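Local coordinates for protein hydroxyethylthiazole kinase (Pyrococcus horikoshii, PDB 3HPD) that probably phosphorylates the hydroxyl group of 4-methyl-5-beta-hydroxyethylthiazole with ATP, a magnesium-dependent step in the thiazole branch of thiamine diphosphate biosynthesis, at residues 59-64 against 196-201; 86-91 against 203-208. All coordinates share one frame; numbering follows the deposited sequence.

Contact 1 (59-64 against 196-201); sequences AVVINI and MVAALT
V61 presses its forked end onto the backbone of the helix at A198 and A199, a compact case of a beta-branched strand residue meeting an alanine-lined helix. Here the helix offers no large side chain, so its main chain becomes the surface that is touched. V61 CG2 comes within 3.8 Å of A198 O and also reaches A199 CA at 4.1 Å. With V61 CG1 anti to the backbone N (chi1 174°), both methyls face the helix, V61 CG1 lying 4.2 Å from A199 CA and 4.5 Å from A198 CB. The alanines permit this approach: V61 CA and A199 CA are 6.1 Å apart. Shortening V61 to an alanine here would probably open a gap beside A198 and A199 and weaken the hold of the strand on the helix.

Away from V61 the fit is looser. N63 ND2 stays 5.4 Å from A198 CB, and N63 OD1 is instead hydrogen-bonded to N23 ND2 and G65 N. T201 OG1 donates to V197 O at 2.8 Å from above the carbonyl plane, while T201 N approaches from the opposite face. The whole contact is buried, and A198 also lies near K118, predicted to bind ATP. A helix laid on one face of the parallel part of a mixed central sheet, with helix 69-85 covering the other, is characteristic of the ribokinase-like alpha/beta fold.

Contact 2 (86-91 against 203-208); sequences GKPIVL and AFVAVT
V205 and P88 bury the most surface here, and V90 adds a smaller share; together they illustrate how the C-terminal part of helix 193-205 can be fitted to the entry to strand 89-92 mainly by branched and ring carbons. The pyrrolidine ring meets V205 through CB and CG: P88 CB lies 3.7 Å from V205 CG1 and 3.9 Å from V205 CG2, so both methyls bear on one ring carbon. P88 CG is just as close to V205 CG1, and P88 CG also lies 3.9 Å from V205 O. V205 places CG1 between its own backbone N and carbonyl carbon (chi1 81°), and this methyl is the one shared by both partners, with V90 CG2 approaching V205 CG1 at 4.2 Å. P88 and V90, two residues apart, both point toward the helix and receive V205 jointly, while I89 between them points away. Beyond V205 the contact fades, P88 CG reaching A206 CA at 4.5 Å.

The contact is thus van der Waals packing, mostly apolar. P88 and V90 pair through the backbone with strand 59-63, and I89 with V116 on the other flank. V205 also touches A59, whereas F204 packs against helices 2-14 and 210-231, which places the end of helix 193-205 between those two helices and the sheet.

Overall arrangement
Along the chain the segments alternate: 59-64, 86-91, 196-201, then 203-208, so the two contacts interlock. Their centres are about 9 Å apart. Both use helix 193-205, which runs roughly counter to the parallel strands 59-63 and 89-92 that it packs against, neighbours in the central sheet. Contact 1 lies about 5 Å and contact 2 about 10 Å from the centre of the chain, measured between centres. The strands are joined by probable hydrogen bonds from I62 N to V90 O and from V90 N to V60 O, and V90 CG1 packs on A198 O, tying the two contacts together. One helix thereby spans two strands, and its beginning follows directly on G192, predicted to bind substrate.

Contact 1 (59-64 against 196-201)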
ATOM      1  N   ALA A  59     -20.628  -6.096  -7.056  1.00 14.11           N
ATOM      2  CA  ALA A  59     -20.073  -7.305  -6.469  1.00 11.82           C
ATOM      3  C   ALA A  59     -19.280  -6.917  -5.230  1.00 12.24           C
ATOM      4  O   ALA A  59     -18.827  -5.777  -5.104  1.00 11.81           O
ATOM      5  CB  ALA A  59     -19.172  -8.016  -7.472  1.00 12.94           C
ATOM      6  N   VAL A  60     -19.127  -7.864  -4.311  1.00 10.40           N
ATOM      7  CA  VAL A  60     -18.389  -7.620  -3.080  1.00 10.47           C
ATOM      8  C   VAL A  60     -17.277  -8.651  -2.916  1.00 11.51           C
ATOM      9  O   VAL A  60     -17.513  -9.849  -3.033  1.00 12.74           O
ATOM     10  CB  VAL A  60     -19.324  -7.694  -1.842  1.00 10.71           C
ATOM     11  CG1 VAL A  60     -18.527  -7.465  -0.565  1.00 12.36           C
ATOM     12  CG2 VAL A  60     -20.435  -6.657  -1.966  1.00 10.61           C
ATOM     13  N   VAL A  61     -16.065  -8.173  -2.657  1.00 11.45           N
ATOM     14  CA  VAL A  61     -14.915  -9.050  -2.453  1.00 11.57           C
ATOM     15  C   VAL A  61     -14.452  -8.908  -1.005  1.00 11.57           C
ATOM     16  O   VAL A  61     -14.157  -7.803  -0.547  1.00 11.24           O
ATOM     17  CB  VAL A  61     -13.745  -8.678  -3.403  1.00 11.96           C
ATOM     18  CG1 VAL A  61     -12.501  -9.504  -3.068  1.00 12.39           C
ATOM     19  CG2 VAL A  61     -14.160  -8.923  -4.850  1.00 12.40           C
ATOM     20  N   ILE A  62     -14.412 -10.028  -0.289  1.00 10.38           N
ATOM     21  CA  ILE A  62     -13.985 -10.045   1.106  1.00 10.66           C
ATOM     22  C   ILE A  62     -12.654 -10.787   1.205  1.00 11.00           C
ATOM     23  O   ILE A  62     -12.525 -11.917   0.739  1.00 11.70           O
ATOM     24  CB  ILE A  62     -15.032 -10.746   2.005  1.00 12.01           C
ATOM     25  CG1 ILE A  62     -16.346  -9.960   1.974  1.00 12.84           C
ATOM     26  CG2 ILE A  62     -14.507 -10.845   3.439  1.00 11.70           C
ATOM     27  CD1 ILE A  62     -17.504 -10.654   2.671  1.00 13.06           C
ATOM     28  N   ASN A  63     -11.669 -10.136   1.811  1.00 10.83           N
ATOM     29  CA  ASN A  63     -10.330 -10.700   1.962  1.00 10.45           C
ATOM     30  C   ASN A  63      -9.915 -10.517   3.424  1.00 10.49           C
ATOM     31  O   ASN A  63      -9.765  -9.389   3.891  1.00 10.51           O
ATOM     32  CB  ASN A  63      -9.374  -9.949   1.027  1.00 12.83           C
ATOM     33  CG  ASN A  63      -7.976 -10.519   1.040  1.00 12.39           C
ATOM     34  OD1 ASN A  63      -7.405 -10.760   2.099  1.00 12.46           O
ATOM     35  ND2 ASN A  63      -7.410 -10.725  -0.146  1.00 15.76           N
ATOM     36  N   ILE A  64      -9.719 -11.622   4.137  1.00  9.78           N
ATOM     37  CA  ILE A  64      -9.370 -11.581   5.562  1.00 10.59           C
ATOM     38  C   ILE A  64      -7.878 -11.543   5.896  1.00 10.74           C
ATOM     39  O   ILE A  64      -7.499 -11.795   7.040  1.00 12.38           O
ATOM     40  CB  ILE A  64      -9.976 -12.795   6.301  1.00 10.68           C
ATOM     41  CG1 ILE A  64      -9.320 -14.089   5.804  1.00 12.31           C
ATOM     42  CG2 ILE A  64     -11.477 -12.850   6.062  1.00 10.53           C
ATOM     43  CD1 ILE A  64      -9.793 -15.344   6.533  1.00 13.92           C
ATOM     44  N   MET A 196      -5.224 -10.719  -5.851  1.00 11.35           N
ATOM     45  CA  MET A 196      -5.513  -9.974  -7.072  1.00 11.60           C
ATOM     46  C   MET A 196      -6.554 -10.767  -7.852  1.00 11.32           C
ATOM     47  O   MET A 196      -7.497 -10.204  -8.402  1.00 11.16           O
ATOM     48  CB  MET A 196      -4.257  -9.819  -7.932  1.00 12.91           C
ATOM     49  CG  MET A 196      -3.201  -8.892  -7.359  1.00 15.11           C
ATOM     50  SD  MET A 196      -1.756  -8.835  -8.448  1.00 18.81           S
ATOM     51  CE  MET A 196      -0.908  -7.403  -7.810  1.00 19.93           C
ATOM     52  N   VAL A 197      -6.374 -12.084  -7.896  1.00 11.28           N
ATOM     53  CA  VAL A 197      -7.308 -12.949  -8.611  1.00 12.26           C
ATOM     54  C   VAL A 197      -8.703 -12.886  -7.990  1.00 11.13           C
ATOM     55  O   VAL A 197      -9.704 -12.884  -8.702  1.00 10.60           O
ATOM     56  CB  VAL A 197      -6.816 -14.415  -8.629  1.00 12.95           C
ATOM     57  CG1 VAL A 197      -7.875 -15.313  -9.247  1.00 15.38           C
ATOM     58  CG2 VAL A 197      -5.527 -14.515  -9.426  1.00 14.76           C
ATOM     59  N   ALA A 198      -8.769 -12.832  -6.663  1.00 10.41           N
ATOM     60  CA  ALA A 198     -10.062 -12.748  -5.984  1.00 10.58           C
ATOM     61  C   ALA A 198     -10.749 -11.439  -6.357  1.00 11.28           C
ATOM     62  O   ALA A 198     -11.954 -11.409  -6.617  1.00 10.05           O
ATOM     63  CB  ALA A 198      -9.873 -12.831  -4.472  1.00 10.90           C
ATOM     64  N   ALA A 199      -9.979 -10.353  -6.391  1.00 10.74           N
ATOM     65  CA  ALA A 199     -10.531  -9.046  -6.744  1.00 10.70           C
ATOM     66  C   ALA A 199     -11.029  -9.035  -8.188  1.00 11.26           C
ATOM     67  O   ALA A 199     -12.105  -8.507  -8.478  1.00 11.63           O
ATOM     68  CB  ALA A 199      -9.477  -7.953  -6.543  1.00  9.27           C
ATOM     69  N   LEU A 200     -10.249  -9.620  -9.094  1.00 10.45           N
ATOM     70  CA  LEU A 200     -10.637  -9.673 -10.504  1.00 10.73           C
ATOM     71  C   LEU A 200     -11.885 -10.534 -10.670  1.00 10.49           C
ATOM     72  O   LEU A 200     -12.747 -10.239 -11.499  1.00 10.80           O
ATOM     73  CB  LEU A 200      -9.498 -10.250 -11.351  1.00 10.40           C
ATOM     74  CG  LEU A 200      -8.206  -9.425 -11.387  1.00 11.04           C
ATOM     75  CD1 LEU A 200      -7.142 -10.185 -12.155  1.00 13.00           C
ATOM     76  CD2 LEU A 200      -8.471  -8.072 -12.027  1.00 11.79           C
ATOM     77  N   THR A 201     -11.967 -11.604  -9.887  1.00 10.85           N
ATOM     78  CA  THR A 201     -13.121 -12.492  -9.935  1.00 11.47           C
ATOM     79  C   THR A 201     -14.367 -11.681  -9.588  1.00 11.83           C
ATOM     80  O   THR A 201     -15.450 -11.928 -10.119  1.00 12.85           O
ATOM     81  CB  THR A 201     -12.967 -13.658  -8.940  1.00 12.40           C
ATOM     82  OG1 THR A 201     -11.867 -14.483  -9.344  1.00 12.92           O
ATOM     83  CG2 THR A 201     -14.237 -14.503  -8.897  1.00 11.88           C
TER

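Contact 2 (86-91 against 203-208)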
ATOM      1  N   GLY A  86     -28.655  -9.565  -3.147  1.00 16.91           N
ATOM      2  CA  GLY A  86     -28.353 -10.408  -4.285  1.00 17.35           C
ATOM      3  C   GLY A  86     -27.088  -9.980  -5.007  1.00 16.00           C
ATOM      4  O   GLY A  86     -26.931 -10.242  -6.197  1.00 18.62           O
ATOM      5  N   LYS A  87     -26.191  -9.297  -4.303  1.00 15.85           N
ATOM      6  CA  LYS A  87     -24.928  -8.884  -4.906  1.00 15.31           C
ATOM      7  C   LYS A  87     -23.956 -10.052  -4.714  1.00 14.99           C
ATOM      8  O   LYS A  87     -23.783 -10.542  -3.599  1.00 15.35           O
ATOM      9  CB  LYS A  87     -24.385  -7.625  -4.219  1.00 17.44           C
ATOM     10  CG  LYS A  87     -25.292  -6.397  -4.326  1.00 17.43           C
ATOM     11  CD  LYS A  87     -25.571  -6.026  -5.778  1.00 18.11           C
ATOM     12  CE  LYS A  87     -26.538  -4.848  -5.889  1.00 18.21           C
ATOM     13  NZ  LYS A  87     -25.940  -3.554  -5.476  1.00 16.63           N
ATOM     14  N   PRO A  88     -23.315 -10.522  -5.798  1.00 13.56           N
ATOM     15  CA  PRO A  88     -22.381 -11.642  -5.649  1.00 13.24           C
ATOM     16  C   PRO A  88     -21.215 -11.355  -4.708  1.00 13.30           C
ATOM     17  O   PRO A  88     -20.673 -10.248  -4.690  1.00 13.37           O
ATOM     18  CB  PRO A  88     -21.937 -11.914  -7.086  1.00 14.79           C
ATOM     19  CG  PRO A  88     -22.030 -10.571  -7.730  1.00 15.16           C
ATOM     20  CD  PRO A  88     -23.338 -10.039  -7.189  1.00 14.98           C
ATOM     21  N   ILE A  89     -20.843 -12.364  -3.926  1.00 11.74           N
ATOM     22  CA  ILE A  89     -19.754 -12.244  -2.962  1.00 10.99           C
ATOM     23  C   ILE A  89     -18.598 -13.192  -3.269  1.00 11.26           C
ATOM     24  O   ILE A  89     -18.811 -14.375  -3.534  1.00 11.22           O
ATOM     25  CB  ILE A  89     -20.248 -12.567  -1.536  1.00 12.49           C
ATOM     26  CG1 ILE A  89     -21.399 -11.634  -1.161  1.00 14.38           C
ATOM     27  CG2 ILE A  89     -19.098 -12.435  -0.538  1.00 13.78           C
ATOM     28  CD1 ILE A  89     -22.160 -12.079   0.060  1.00 16.82           C
ATOM     29  N   VAL A  90     -17.378 -12.660  -3.233  1.00 10.35           N
ATOM     30  CA  VAL A  90     -16.173 -13.454  -3.454  1.00 10.87           C
ATOM     31  C   VAL A  90     -15.391 -13.435  -2.144  1.00  9.88           C
ATOM     32  O   VAL A  90     -15.106 -12.365  -1.603  1.00 11.04           O
ATOM     33  CB  VAL A  90     -15.264 -12.853  -4.552  1.00  9.43           C
ATOM     34  CG1 VAL A  90     -14.006 -13.706  -4.700  1.00 11.76           C
ATOM     35  CG2 VAL A  90     -16.013 -12.775  -5.876  1.00 10.84           C
ATOM     36  N   LEU A  91     -15.055 -14.611  -1.627  1.00  9.33           N
ATOM     37  CA  LEU A  91     -14.298 -14.691  -0.383  1.00 10.50           C
ATOM     38  C   LEU A  91     -12.921 -15.300  -0.593  1.00 10.93           C
ATOM     39  O   LEU A  91     -12.795 -16.368  -1.180  1.00 10.74           O
ATOM     40  CB  LEU A  91     -15.048 -15.537   0.655  1.00 10.94           C
ATOM     41  CG  LEU A  91     -14.244 -15.891   1.914  1.00 11.96           C
ATOM     42  CD1 LEU A  91     -13.959 -14.622   2.725  1.00 11.67           C
ATOM     43  CD2 LEU A  91     -15.018 -16.899   2.755  1.00 12.36           C
ATOM     44  N   ALA A 203     -14.992  -8.704 -10.420  1.00 11.07           N
ATOM     45  CA  ALA A 203     -15.414  -8.006 -11.629  1.00 10.07           C
ATOM     46  C   ALA A 203     -16.120  -8.969 -12.586  1.00 11.25           C
ATOM     47  O   ALA A 203     -17.165  -8.644 -13.146  1.00 10.51           O
ATOM     48  CB  ALA A 203     -14.211  -7.367 -12.320  1.00 11.41           C
ATOM     49  N   PHE A 204     -15.551 -10.157 -12.767  1.00 10.85           N
ATOM     50  CA  PHE A 204     -16.143 -11.143 -13.663  1.00 10.22           C
ATOM     51  C   PHE A 204     -17.486 -11.669 -13.171  1.00 11.91           C
ATOM     52  O   PHE A 204     -18.404 -11.865 -13.963  1.00 12.11           O
ATOM     53  CB  PHE A 204     -15.183 -12.319 -13.865  1.00 11.37           C
ATOM     54  CG  PHE A 204     -14.074 -12.034 -14.838  1.00 11.97           C
ATOM     55  CD1 PHE A 204     -14.313 -12.060 -16.209  1.00 12.19           C
ATOM     56  CD2 PHE A 204     -12.793 -11.734 -14.384  1.00 11.10           C
ATOM     57  CE1 PHE A 204     -13.291 -11.786 -17.120  1.00 13.25           C
ATOM     58  CE2 PHE A 204     -11.762 -11.456 -15.283  1.00 12.61           C
ATOM     59  CZ  PHE A 204     -12.011 -11.485 -16.655  1.00 12.59           C
ATOM     60  N   VAL A 205     -17.608 -11.890 -11.866  1.00 12.25           N
ATOM     61  CA  VAL A 205     -18.854 -12.425 -11.326  1.00 14.37           C
ATOM     62  C   VAL A 205     -19.999 -11.414 -11.409  1.00 15.91           C
ATOM     63  O   VAL A 205     -21.170 -11.773 -11.292  1.00 14.44           O
ATOM     64  CB  VAL A 205     -18.662 -12.926  -9.865  1.00 16.23           C
ATOM     65  CG1 VAL A 205     -18.731 -11.772  -8.881  1.00 15.33           C
ATOM     66  CG2 VAL A 205     -19.697 -13.991  -9.551  1.00 18.12           C
ATOM     67  N   ALA A 206     -19.658 -10.148 -11.632  1.00 14.83           N
ATOM     68  CA  ALA A 206     -20.673  -9.113 -11.759  1.00 17.69           C
ATOM     69  C   ALA A 206     -21.337  -9.202 -13.136  1.00 18.01           C
ATOM     70  O   ALA A 206     -22.448  -8.706 -13.328  1.00 19.24           O
ATOM     71  CB  ALA A 206     -20.043  -7.732 -11.572  1.00 17.23           C
ATOM     72  N   VAL A 207     -20.666  -9.844 -14.089  1.00 17.71           N
ATOM     73  CA  VAL A 207     -21.204  -9.952 -15.443  1.00 19.03           C
ATOM     74  C   VAL A 207     -21.447 -11.367 -15.981  1.00 19.13           C
ATOM     75  O   VAL A 207     -21.951 -11.527 -17.091  1.00 18.34           O
ATOM     76  CB  VAL A 207     -20.303  -9.199 -16.454  1.00 20.58           C
ATOM     77  CG1 VAL A 207     -20.218  -7.725 -16.079  1.00 21.82           C
ATOM     78  CG2 VAL A 207     -18.915  -9.822 -16.488  1.00 18.64           C
ATOM     79  N   THR A 208     -21.088 -12.388 -15.209  1.00 18.52           N
ATOM     80  CA  THR A 208     -21.295 -13.768 -15.642  1.00 20.17           C
ATOM     81  C   THR A 208     -21.381 -14.706 -14.441  1.00 19.71           C
ATOM     82  O   THR A 208     -20.933 -14.362 -13.348  1.00 18.58           O
ATOM     83  CB  THR A 208     -20.166 -14.227 -16.604  1.00 23.93           C
ATOM     84  OG1 THR A 208     -20.322 -15.619 -16.904  1.00 28.62           O
ATOM     85  CG2 THR A 208     -18.804 -13.985 -15.993  1.00 25.66           C
TER